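Local atomic coordinates of amidohydrolase (Thermotoga maritima, PDB entry 3OOQ), a protein that probably hydrolyses amide or related C-N bonds as a TIM-barrel amidohydrolase, perhaps with allantoinase activity. Residues D61-I66 / A302-P308; G120-P124 / N157-Y162; V125-V131 / K145-K151; T316-A320 / P368-K372. All coordinates share one frame; numbering follows the deposited sequence.

In the fold
All four contacts are largely buried, but their chemistry changes with place in the fold. Interaction 1 lies nearest the chain centre and joins ends of barrel strands through histidines, acids and waters. Interaction 3 belongs to the same curled sheet as strand 54-64 and is mainly backbone hydrogen bonding; Lys151 reaches His63 of interaction 1. Interaction 2 lies farther out, where a loop and the helix following strand 143-153 meet through side-chain polar bonds and prolines; its Gly120 packs on His65. Interaction 4, also peripheral, is apolar and borders another subunit, yet Gln318 on its helix hydrogen-bonds Met304 of interaction 1. Interactions 2 and 4 stand about 33 Å apart, centre to centre.

Interaction 1: residues D61-I66 / A302-P308; sequences DAHSHI and ALMCDHP
Asp61, His63 and His65 face the loop from Met304 to Pro308 where two strands of the amidohydrolase barrel end. His63-Ser64-His65 is the His-X-His sequence at the C-terminal end of strand 54-64 that supplies metal ligands in metal-dependent relatives; His63 NE2 is hydrogen-bonded to Lys151 NZ, and His65 ND1 to Val118 O. The selenomethionine side chain of Met304 can be followed outward. Its CB sits 3.3 Å from Asp61 OD1. With CG between the backbone N and the carbonyl carbon (chi1 72°), the chain runs beside the His63 side chain: SE comes 3.5 Å from ND1 of His63, oblique to the ring, and CE makes an off-centre CH-pi contact 4.1 Å from the ring centroid. Asp61 grips both segments. OD1 takes the His63 N-H on its anti lone pair, an Asx turn, while OD2 receives the nearly straight bond from Cys305 N (3.0 Å, 168°) on its syn lone pair. One water donates to both Asp61 OD2 and Leu303 O; a second accepts from Ala62 N and donates to Leu303 O. Asp306 OD1 lies 3.1 Å from His65 NE2, the carboxylate and ring planes steeply inclined. At the outer end, His65 N donates to His307 O. The His307 ring is covered on opposite faces by Ile66 CD1 and Pro308 CB, and its ND1 is bonded to Leu312 N; Phe277 of a second subunit meets this ring too. Ile66 CD1 stands 4.2 Å from the His307 centroid, 16° off the normal.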
# COMPACT_ATOMS: atom_id res chain seq x y z
N ASP F 61 -40.73 1.41 17.33
CA ASP F 61 -39.38 1.93 17.48
C ASP F 61 -39.10 2.98 16.43
O ASP F 61 -39.05 2.68 15.23
CB ASP F 61 -38.34 0.82 17.39
CG ASP F 61 -37.01 1.24 17.98
OD1 ASP F 61 -36.51 2.32 17.63
OD2 ASP F 61 -36.46 0.49 18.81
N ALA F 62 -38.91 4.21 16.88
CA ALA F 62 -38.74 5.32 15.96
C ALA F 62 -37.39 5.38 15.20
O ALA F 62 -37.22 6.21 14.33
CB ALA F 62 -39.00 6.63 16.67
N HIS F 63 -36.45 4.48 15.50
CA HIS F 63 -35.13 4.52 14.83
C HIS F 63 -34.47 3.15 14.90
O HIS F 63 -34.02 2.73 15.97
CB HIS F 63 -34.23 5.59 15.48
CG HIS F 63 -32.94 5.82 14.75
ND1 HIS F 63 -31.92 4.89 14.71
CD2 HIS F 63 -32.51 6.88 14.02
CE1 HIS F 63 -30.91 5.38 14.01
NE2 HIS F 63 -31.24 6.58 13.58
N SER F 64 -34.40 2.47 13.77
CA SER F 64 -33.95 1.08 13.77
C SER F 64 -33.16 0.70 12.53
O SER F 64 -33.38 1.24 11.44
CB SER F 64 -35.16 0.15 13.88
OG SER F 64 -34.76 -1.13 14.31
N HIS F 65 -32.30 -0.30 12.69
CA HIS F 65 -31.64 -0.89 11.53
C HIS F 65 -32.01 -2.37 11.34
O HIS F 65 -31.38 -3.06 10.56
CB HIS F 65 -30.13 -0.67 11.59
CG HIS F 65 -29.75 0.73 11.99
ND1 HIS F 65 -29.99 1.82 11.17
CD2 HIS F 65 -29.21 1.22 13.12
CE1 HIS F 65 -29.57 2.92 11.77
NE2 HIS F 65 -29.09 2.59 12.96
N ILE F 66 -33.07 -2.83 12.00
CA ILE F 66 -33.56 -4.19 11.79
C ILE F 66 -33.82 -4.43 10.31
O ILE F 66 -34.25 -3.52 9.59
CB ILE F 66 -34.81 -4.52 12.66
CG1 ILE F 66 -35.06 -6.04 12.69
CG2 ILE F 66 -36.07 -3.73 12.16
CD1 ILE F 66 -35.80 -6.54 13.92
N ALA F 302 -39.06 9.69 22.32
CA ALA F 302 -39.33 8.27 22.13
C ALA F 302 -38.07 7.51 22.53
O ALA F 302 -36.97 8.09 22.58
CB ALA F 302 -39.67 7.95 20.68
N LEU F 303 -38.24 6.23 22.80
CA LEU F 303 -37.13 5.37 23.15
C LEU F 303 -36.83 4.35 22.04
O LEU F 303 -37.71 3.58 21.65
CB LEU F 303 -37.39 4.67 24.48
CG LEU F 303 -36.33 3.69 25.01
CD1 LEU F 303 -34.97 4.38 25.26
CD2 LEU F 303 -36.84 3.02 26.29
N MSE F 304 -35.57 4.34 21.58
CA MSE F 304 -35.09 3.37 20.59
C MSE F 304 -34.16 2.33 21.20
O MSE F 304 -33.50 2.60 22.21
CB MSE F 304 -34.35 4.07 19.43
CG MSE F 304 -32.97 4.63 19.81
SE MSE F 304 -31.89 5.04 18.25
CE MSE F 304 -32.25 6.98 18.16
N CYS F 305 -34.09 1.17 20.57
CA CYS F 305 -33.04 0.19 20.83
C CYS F 305 -31.81 0.47 19.98
O CYS F 305 -30.72 -0.05 20.26
CB CYS F 305 -33.55 -1.22 20.51
SG CYS F 305 -34.71 -1.83 21.74
N ASP F 306 -31.98 1.30 18.94
CA ASP F 306 -30.98 1.44 17.87
C ASP F 306 -30.53 0.06 17.37
O ASP F 306 -29.34 -0.17 17.10
CB ASP F 306 -29.76 2.24 18.34
CG ASP F 306 -28.91 2.76 17.19
OD1 ASP F 306 -29.38 2.81 16.04
OD2 ASP F 306 -27.76 3.15 17.45
N HIS F 307 -31.49 -0.85 17.24
CA HIS F 307 -31.18 -2.23 16.82
C HIS F 307 -30.24 -2.20 15.61
O HIS F 307 -30.56 -1.51 14.64
CB HIS F 307 -32.48 -2.97 16.50
CG HIS F 307 -32.28 -4.38 16.03
ND1 HIS F 307 -32.52 -5.47 16.83
CD2 HIS F 307 -31.88 -4.87 14.83
CE1 HIS F 307 -32.28 -6.58 16.15
NE2 HIS F 307 -31.89 -6.24 14.93
N PRO F 308 -29.12 -2.97 15.62
CA PRO F 308 -28.69 -4.06 16.51
C PRO F 308 -27.91 -3.73 17.80
O PRO F 308 -27.53 -4.65 18.52
CB PRO F 308 -27.81 -4.91 15.60
CG PRO F 308 -27.14 -3.89 14.72
CD PRO F 308 -28.27 -2.93 14.41
O HOH W 1 -37.29 0.69 21.71
O HOH W 2 -39.34 4.46 19.68
O HOH W 3 -34.38 0.17 16.98

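Interaction 2: residues G120-P124 / N157-Y162; sequences GSANP and NPKRVY
Ser121 OG sits between its own backbone N and carbonyl carbon (chi1 61°), and Asn157 swings CG away from its carbonyl carbon (chi1 -66°), which brings the Asn157 amide to the serine hydroxyl. ND2 of Asn157 donates to Ser121 OG at 2.7 Å, with the oxygen close to the amide plane and the bond nearly straight. The other end of that amide, OD1, is held by Lys280 NZ, which fixes its rotation. At the far end of the contact Tyr162 OH donates to Asn123 OD1 over a short 2.5 Å; the hydroxyl stands above the carbonyl plane of the amide, and ring and amide planes are 53° apart. Asp85 N also bonds the phenol oxygen, while Asn123 ND2 is taken by Glu82 O and Thr88 OG1. Between these two polar points, Ala122 O approaches the CE2 edge of Tyr162 in the ring plane and receives a CA-H...O contact from Pro158 CA at 3.2 Å. Pro124 and Pro158 run antiparallel to each other, CD of Pro124 3.7 Å from CB of Pro158. Ala122 CB meets Val161 CG2. Ser121 and Asn157 both touch His226 of strand 223-227. The loop joins strand 112-117 to the antiparallel strand 125-133, and helix 156-164, facing it with Asn157, Pro158, Val161 and Tyr162, follows strand 143-153: both lie beyond the C-terminal ends of 112-117 and 143-153 in the TIM barrel.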
# COMPACT_ATOMS: atom_id res chain seq x y z
N GLY F 120 -27.58 4.16 8.94
CA GLY F 120 -26.79 4.47 10.13
C GLY F 120 -26.16 5.86 10.09
O GLY F 120 -26.64 6.78 9.41
N SER F 121 -25.06 6.02 10.81
CA SER F 121 -24.51 7.33 11.09
C SER F 121 -23.10 7.53 10.50
O SER F 121 -22.34 8.38 10.96
CB SER F 121 -24.48 7.54 12.59
OG SER F 121 -23.66 6.56 13.21
N ALA F 122 -22.77 6.74 9.49
CA ALA F 122 -21.49 6.90 8.81
C ALA F 122 -21.41 8.21 8.04
O ALA F 122 -20.35 8.85 8.02
CB ALA F 122 -21.26 5.72 7.86
N ASN F 123 -22.52 8.60 7.40
CA ASN F 123 -22.50 9.74 6.48
C ASN F 123 -23.10 11.01 7.05
O ASN F 123 -24.15 10.94 7.69
CB ASN F 123 -23.25 9.42 5.20
CG ASN F 123 -22.62 8.30 4.41
OD1 ASN F 123 -21.52 7.87 4.71
ND2 ASN F 123 -23.32 7.82 3.39
N PRO F 124 -22.46 12.17 6.79
CA PRO F 124 -23.10 13.45 7.08
C PRO F 124 -24.55 13.46 6.59
O PRO F 124 -25.44 13.86 7.34
CB PRO F 124 -22.21 14.46 6.35
CG PRO F 124 -20.80 13.87 6.50
CD PRO F 124 -21.04 12.34 6.39
N ASN F 157 -18.75 9.79 14.48
CA ASN F 157 -18.91 8.76 13.44
C ASN F 157 -18.58 9.25 12.03
O ASN F 157 -17.68 8.70 11.40
CB ASN F 157 -20.30 8.05 13.52
CG ASN F 157 -20.48 7.23 14.79
OD1 ASN F 157 -19.55 7.08 15.58
ND2 ASN F 157 -21.69 6.71 15.01
N PRO F 158 -19.26 10.32 11.54
CA PRO F 158 -18.94 10.75 10.16
C PRO F 158 -17.48 11.22 9.94
O PRO F 158 -16.91 10.93 8.90
CB PRO F 158 -19.92 11.90 9.91
CG PRO F 158 -20.35 12.38 11.30
CD PRO F 158 -20.36 11.12 12.13
N LYS F 159 -16.90 11.94 10.90
CA LYS F 159 -15.51 12.36 10.75
C LYS F 159 -14.47 11.22 10.90
O LYS F 159 -13.39 11.33 10.34
CB LYS F 159 -15.18 13.53 11.69
CG LYS F 159 -15.12 13.19 13.18
CD LYS F 159 -14.52 14.38 14.01
CE LYS F 159 -14.42 14.04 15.51
NZ LYS F 159 -13.45 14.96 16.19
N ARG F 160 -14.79 10.17 11.66
CA ARG F 160 -13.94 8.97 11.74
C ARG F 160 -13.98 8.22 10.40
O ARG F 160 -12.93 7.92 9.83
CB ARG F 160 -14.34 8.03 12.88
CG ARG F 160 -13.55 6.70 12.90
CD ARG F 160 -14.11 5.65 13.88
NE ARG F 160 -15.53 5.33 13.62
CZ ARG F 160 -15.98 4.44 12.72
NH1 ARG F 160 -15.13 3.74 11.95
NH2 ARG F 160 -17.29 4.25 12.58
N VAL F 161 -15.19 7.94 9.90
CA VAL F 161 -15.35 7.25 8.60
C VAL F 161 -14.65 7.96 7.44
O VAL F 161 -13.87 7.34 6.67
CB VAL F 161 -16.84 6.97 8.25
CG1 VAL F 161 -16.97 6.54 6.80
CG2 VAL F 161 -17.42 5.89 9.16
N TYR F 162 -14.89 9.26 7.29
CA TYR F 162 -14.26 9.95 6.17
C TYR F 162 -12.80 10.34 6.42
O TYR F 162 -11.97 10.30 5.51
CB TYR F 162 -15.18 11.03 5.54
CG TYR F 162 -16.34 10.30 4.91
CD1 TYR F 162 -16.23 9.74 3.62
CD2 TYR F 162 -17.50 10.01 5.65
CE1 TYR F 162 -17.26 8.97 3.06
CE2 TYR F 162 -18.53 9.26 5.10
CZ TYR F 162 -18.41 8.74 3.80
OH TYR F 162 -19.44 7.97 3.27

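Interaction 3: residues V125-V131 / K145-K151; sequences VGGQGSV and KDPAGLK
The Gln128 amide is the flat group that meets the other strand with its edge atoms divided: OE1 comes 3.6 Å from Pro147 CB, the glutamine side chain running along one side of the proline, while NE2 is held by Pro89 O. Among the peptide groups, Gly127 O accepts from Lys151 N at 2.9 Å, Lys145 O takes the Val131 N-H, and Ala148 N donates to Gly129 O at 2.7 Å from well above the carbonyl plane of Gly129, a tilt that goes with the bulge there. Strands 125-133 and 143-153 run antiparallel, at 157° over the short segments, and 125-133 also lies antiparallel to 112-117, an inserted strand among the parallel strands of the barrel sheet. The pairing is interrupted by a beta bulge in each strand. Gly126 and Gly127 together face Lys151, with Gly126 N donating to Lys151 O; Ala148 and Gly149 together face Gly129, whose N donates to Gly149 O at 2.9 Å. Gln128 and Leu150 form a non-hydrogen-bonded pair with side chains on the same face, where helix 208-217 covers them. Leu150, with CG swung away from its backbone N (chi1 -180°), lays CD1 3.3 Å from Gly127 O and CD2 against Val125 CG1. At the second bulge, Ala148 CB packs on Val131 CG2 at 3.8 Å, both residues touching Met116 of strand 112-117.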
# COMPACT_ATOMS: atom_id res chain seq x y z
N VAL F 125 -24.78 12.99 5.35
CA VAL F 125 -26.13 12.79 4.80
C VAL F 125 -26.23 11.35 4.34
O VAL F 125 -25.63 10.96 3.34
CB VAL F 125 -26.46 13.76 3.62
CG1 VAL F 125 -27.94 13.63 3.21
CG2 VAL F 125 -26.16 15.23 4.00
N GLY F 126 -27.00 10.54 5.07
CA GLY F 126 -26.98 9.09 4.90
C GLY F 126 -28.01 8.42 3.99
O GLY F 126 -27.73 7.36 3.42
N GLY F 127 -29.19 9.02 3.84
CA GLY F 127 -30.26 8.42 3.05
C GLY F 127 -31.63 8.45 3.71
O GLY F 127 -31.79 9.06 4.77
N GLN F 128 -32.61 7.79 3.10
CA GLN F 128 -34.00 7.94 3.53
C GLN F 128 -34.47 6.83 4.44
O GLN F 128 -34.15 5.66 4.22
CB GLN F 128 -34.95 8.04 2.33
CG GLN F 128 -34.64 9.21 1.43
CD GLN F 128 -35.12 8.98 0.02
OE1 GLN F 128 -36.30 8.71 -0.21
NE2 GLN F 128 -34.21 9.08 -0.94
N GLY F 129 -35.24 7.21 5.46
CA GLY F 129 -35.95 6.29 6.33
C GLY F 129 -37.35 6.02 5.80
O GLY F 129 -37.88 6.81 5.03
N SER F 130 -37.92 4.87 6.21
CA SER F 130 -39.29 4.49 5.92
C SER F 130 -39.86 3.85 7.16
O SER F 130 -39.15 3.18 7.89
CB SER F 130 -39.32 3.42 4.80
OG SER F 130 -38.97 3.96 3.54
N VAL F 131 -41.16 4.03 7.41
CA VAL F 131 -41.82 3.32 8.50
C VAL F 131 -42.47 2.08 7.93
O VAL F 131 -43.18 2.13 6.93
CB VAL F 131 -42.91 4.18 9.20
CG1 VAL F 131 -43.52 3.38 10.37
CG2 VAL F 131 -42.34 5.51 9.66
N LYS F 145 -45.15 4.35 5.64
CA LYS F 145 -44.84 5.71 5.24
C LYS F 145 -43.46 5.72 4.63
O LYS F 145 -42.47 5.41 5.31
CB LYS F 145 -44.88 6.68 6.43
CG LYS F 145 -44.62 8.10 6.05
CD LYS F 145 -44.72 9.04 7.23
CE LYS F 145 -44.42 10.46 6.80
NZ LYS F 145 -44.43 11.38 7.96
N ASP F 146 -43.39 6.07 3.35
CA ASP F 146 -42.13 6.08 2.63
C ASP F 146 -42.15 7.21 1.62
O ASP F 146 -43.08 7.27 0.80
CB ASP F 146 -41.94 4.76 1.90
CG ASP F 146 -40.74 4.77 1.00
OD1 ASP F 146 -39.61 4.92 1.50
OD2 ASP F 146 -40.93 4.63 -0.22
N PRO F 147 -41.15 8.11 1.66
CA PRO F 147 -40.08 8.23 2.67
C PRO F 147 -40.61 8.86 3.96
O PRO F 147 -41.63 9.55 3.92
CB PRO F 147 -39.09 9.21 2.01
CG PRO F 147 -39.96 10.06 1.12
CD PRO F 147 -41.01 9.11 0.58
N ALA F 148 -39.94 8.62 5.08
CA ALA F 148 -40.40 9.15 6.36
C ALA F 148 -39.46 10.20 6.95
O ALA F 148 -39.82 10.92 7.89
CB ALA F 148 -40.65 8.02 7.34
N GLY F 149 -38.25 10.29 6.42
CA GLY F 149 -37.22 11.17 6.96
C GLY F 149 -35.91 11.08 6.18
O GLY F 149 -35.70 10.11 5.44
N LEU F 150 -35.07 12.09 6.31
CA LEU F 150 -33.74 12.07 5.72
C LEU F 150 -32.73 12.04 6.86
O LEU F 150 -32.62 12.99 7.64
CB LEU F 150 -33.50 13.28 4.81
CG LEU F 150 -32.11 13.35 4.13
CD1 LEU F 150 -31.84 12.08 3.35
CD2 LEU F 150 -32.01 14.57 3.20
N LYS F 151 -32.00 10.93 6.96
CA LYS F 151 -31.00 10.69 8.02
C LYS F 151 -29.73 11.50 7.79
O LYS F 151 -29.22 11.53 6.67
CB LYS F 151 -30.64 9.19 8.05
CG LYS F 151 -29.61 8.75 9.09
CD LYS F 151 -30.00 9.16 10.53
CE LYS F 151 -29.01 8.66 11.58
NZ LYS F 151 -29.03 7.16 11.65

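Interaction 4: residues T316-A320 / P368-K372; sequences TVQAA and PFDMK
Phe369 presents one ring face to Ala320, whose backbone N lies 4.2 Å above the plane, off-centre over the ring. Phe369 CG lies opposite its own carbonyl carbon (chi1 -63°), which turns the ring against the helix: Phe369 CB is 3.7 Å from Ala320 CB, and CE1, farther out, reaches Ala319 CB at 3.8 Å from an oblique direction. The selenomethionine Met371 comes to Ala320 from another direction. Its side chain crosses that of Val317 at about a right angle, SE 3.9 Å from CG2, and turns of -58° at chi2 and 102° at chi3 bring CE to Ala320 CB, also 3.9 Å away. Thr316 and Pro368 likewise cross nearly perpendicularly, Thr316 CG2 4.0 Å from Pro368 CB. This is apolar packing, with no hydrogen bond between the segments; Thr316 OG1 and Pro368 O both bond to Arg324 of a second subunit, whose Met371 also packs on Ala320. Asp370 OD1 closes an Asx turn with Lys372 N within the loop. Helix 315-321, which follows barrel strand 301-303, thus meets the loop linking C-terminal strands 361-364 and 375-380; helix 329-334 packs on the Phe369 ring, and from strand 54-64 Phe59 touches Thr316 and Phe56 touches Pro368.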
# COMPACT_ATOMS: atom_id res chain seq x y z
N THR F 316 -38.65 -3.93 25.71
CA THR F 316 -39.30 -3.85 27.04
C THR F 316 -38.32 -3.98 28.17
O THR F 316 -38.58 -3.50 29.28
CB THR F 316 -40.45 -4.88 27.24
OG1 THR F 316 -39.94 -6.22 27.14
CG2 THR F 316 -41.54 -4.67 26.19
N VAL F 317 -37.21 -4.67 27.91
CA VAL F 317 -36.16 -4.85 28.90
C VAL F 317 -35.46 -3.52 29.16
O VAL F 317 -35.24 -3.14 30.32
CB VAL F 317 -35.12 -5.94 28.49
CG1 VAL F 317 -34.07 -6.13 29.58
CG2 VAL F 317 -35.79 -7.27 28.20
N GLN F 318 -35.12 -2.81 28.08
CA GLN F 318 -34.52 -1.49 28.19
C GLN F 318 -35.47 -0.49 28.88
O GLN F 318 -35.06 0.21 29.80
CB GLN F 318 -34.12 -0.94 26.82
CG GLN F 318 -33.50 0.45 26.95
CD GLN F 318 -33.00 1.03 25.65
OE1 GLN F 318 -31.91 1.60 25.63
NE2 GLN F 318 -33.79 0.93 24.57
N ALA F 319 -36.72 -0.44 28.44
CA ALA F 319 -37.70 0.47 29.06
C ALA F 319 -37.84 0.18 30.54
O ALA F 319 -37.62 1.07 31.37
CB ALA F 319 -39.03 0.41 28.35
N ALA F 320 -38.17 -1.07 30.89
CA ALA F 320 -38.32 -1.48 32.29
C ALA F 320 -37.15 -1.06 33.17
O ALA F 320 -37.35 -0.53 34.26
CB ALA F 320 -38.55 -2.97 32.39
N PRO F 368 -45.70 -6.20 30.47
CA PRO F 368 -44.47 -6.28 29.65
C PRO F 368 -43.18 -5.90 30.37
O PRO F 368 -42.10 -6.30 29.94
CB PRO F 368 -44.74 -5.28 28.51
CG PRO F 368 -46.25 -5.26 28.41
CD PRO F 368 -46.71 -5.35 29.84
N PHE F 369 -43.29 -5.13 31.44
CA PHE F 369 -42.10 -4.74 32.21
C PHE F 369 -41.84 -5.73 33.32
O PHE F 369 -40.96 -5.52 34.16
CB PHE F 369 -42.24 -3.32 32.80
CG PHE F 369 -42.36 -2.22 31.77
CD1 PHE F 369 -42.08 -2.44 30.42
CD2 PHE F 369 -42.73 -0.92 32.17
CE1 PHE F 369 -42.20 -1.41 29.48
CE2 PHE F 369 -42.86 0.11 31.23
CZ PHE F 369 -42.57 -0.13 29.88
N ASP F 370 -42.63 -6.80 33.36
CA ASP F 370 -42.39 -7.87 34.31
C ASP F 370 -41.62 -8.90 33.53
O ASP F 370 -42.11 -9.40 32.50
CB ASP F 370 -43.70 -8.46 34.87
CG ASP F 370 -43.47 -9.52 35.96
OD1 ASP F 370 -42.45 -10.24 35.96
OD2 ASP F 370 -44.34 -9.64 36.85
N MSE F 371 -40.42 -9.22 34.00
CA MSE F 371 -39.53 -10.10 33.23
C MSE F 371 -40.05 -11.54 33.14
O MSE F 371 -39.54 -12.33 32.36
CB MSE F 371 -38.10 -10.03 33.76
CG MSE F 371 -37.43 -8.65 33.56
SE MSE F 371 -37.36 -8.06 31.67
CE MSE F 371 -38.83 -6.76 31.67
N LYS F 372 -41.09 -11.86 33.91
CA LYS F 372 -41.70 -13.17 33.78
C LYS F 372 -42.67 -13.24 32.61
O LYS F 372 -43.02 -14.32 32.14
CB LYS F 372 -42.40 -13.58 35.08
CG LYS F 372 -41.42 -13.85 36.19
CD LYS F 372 -42.13 -14.33 37.43
CE LYS F 372 -41.11 -14.75 38.47
NZ LYS F 372 -41.64 -14.56 39.83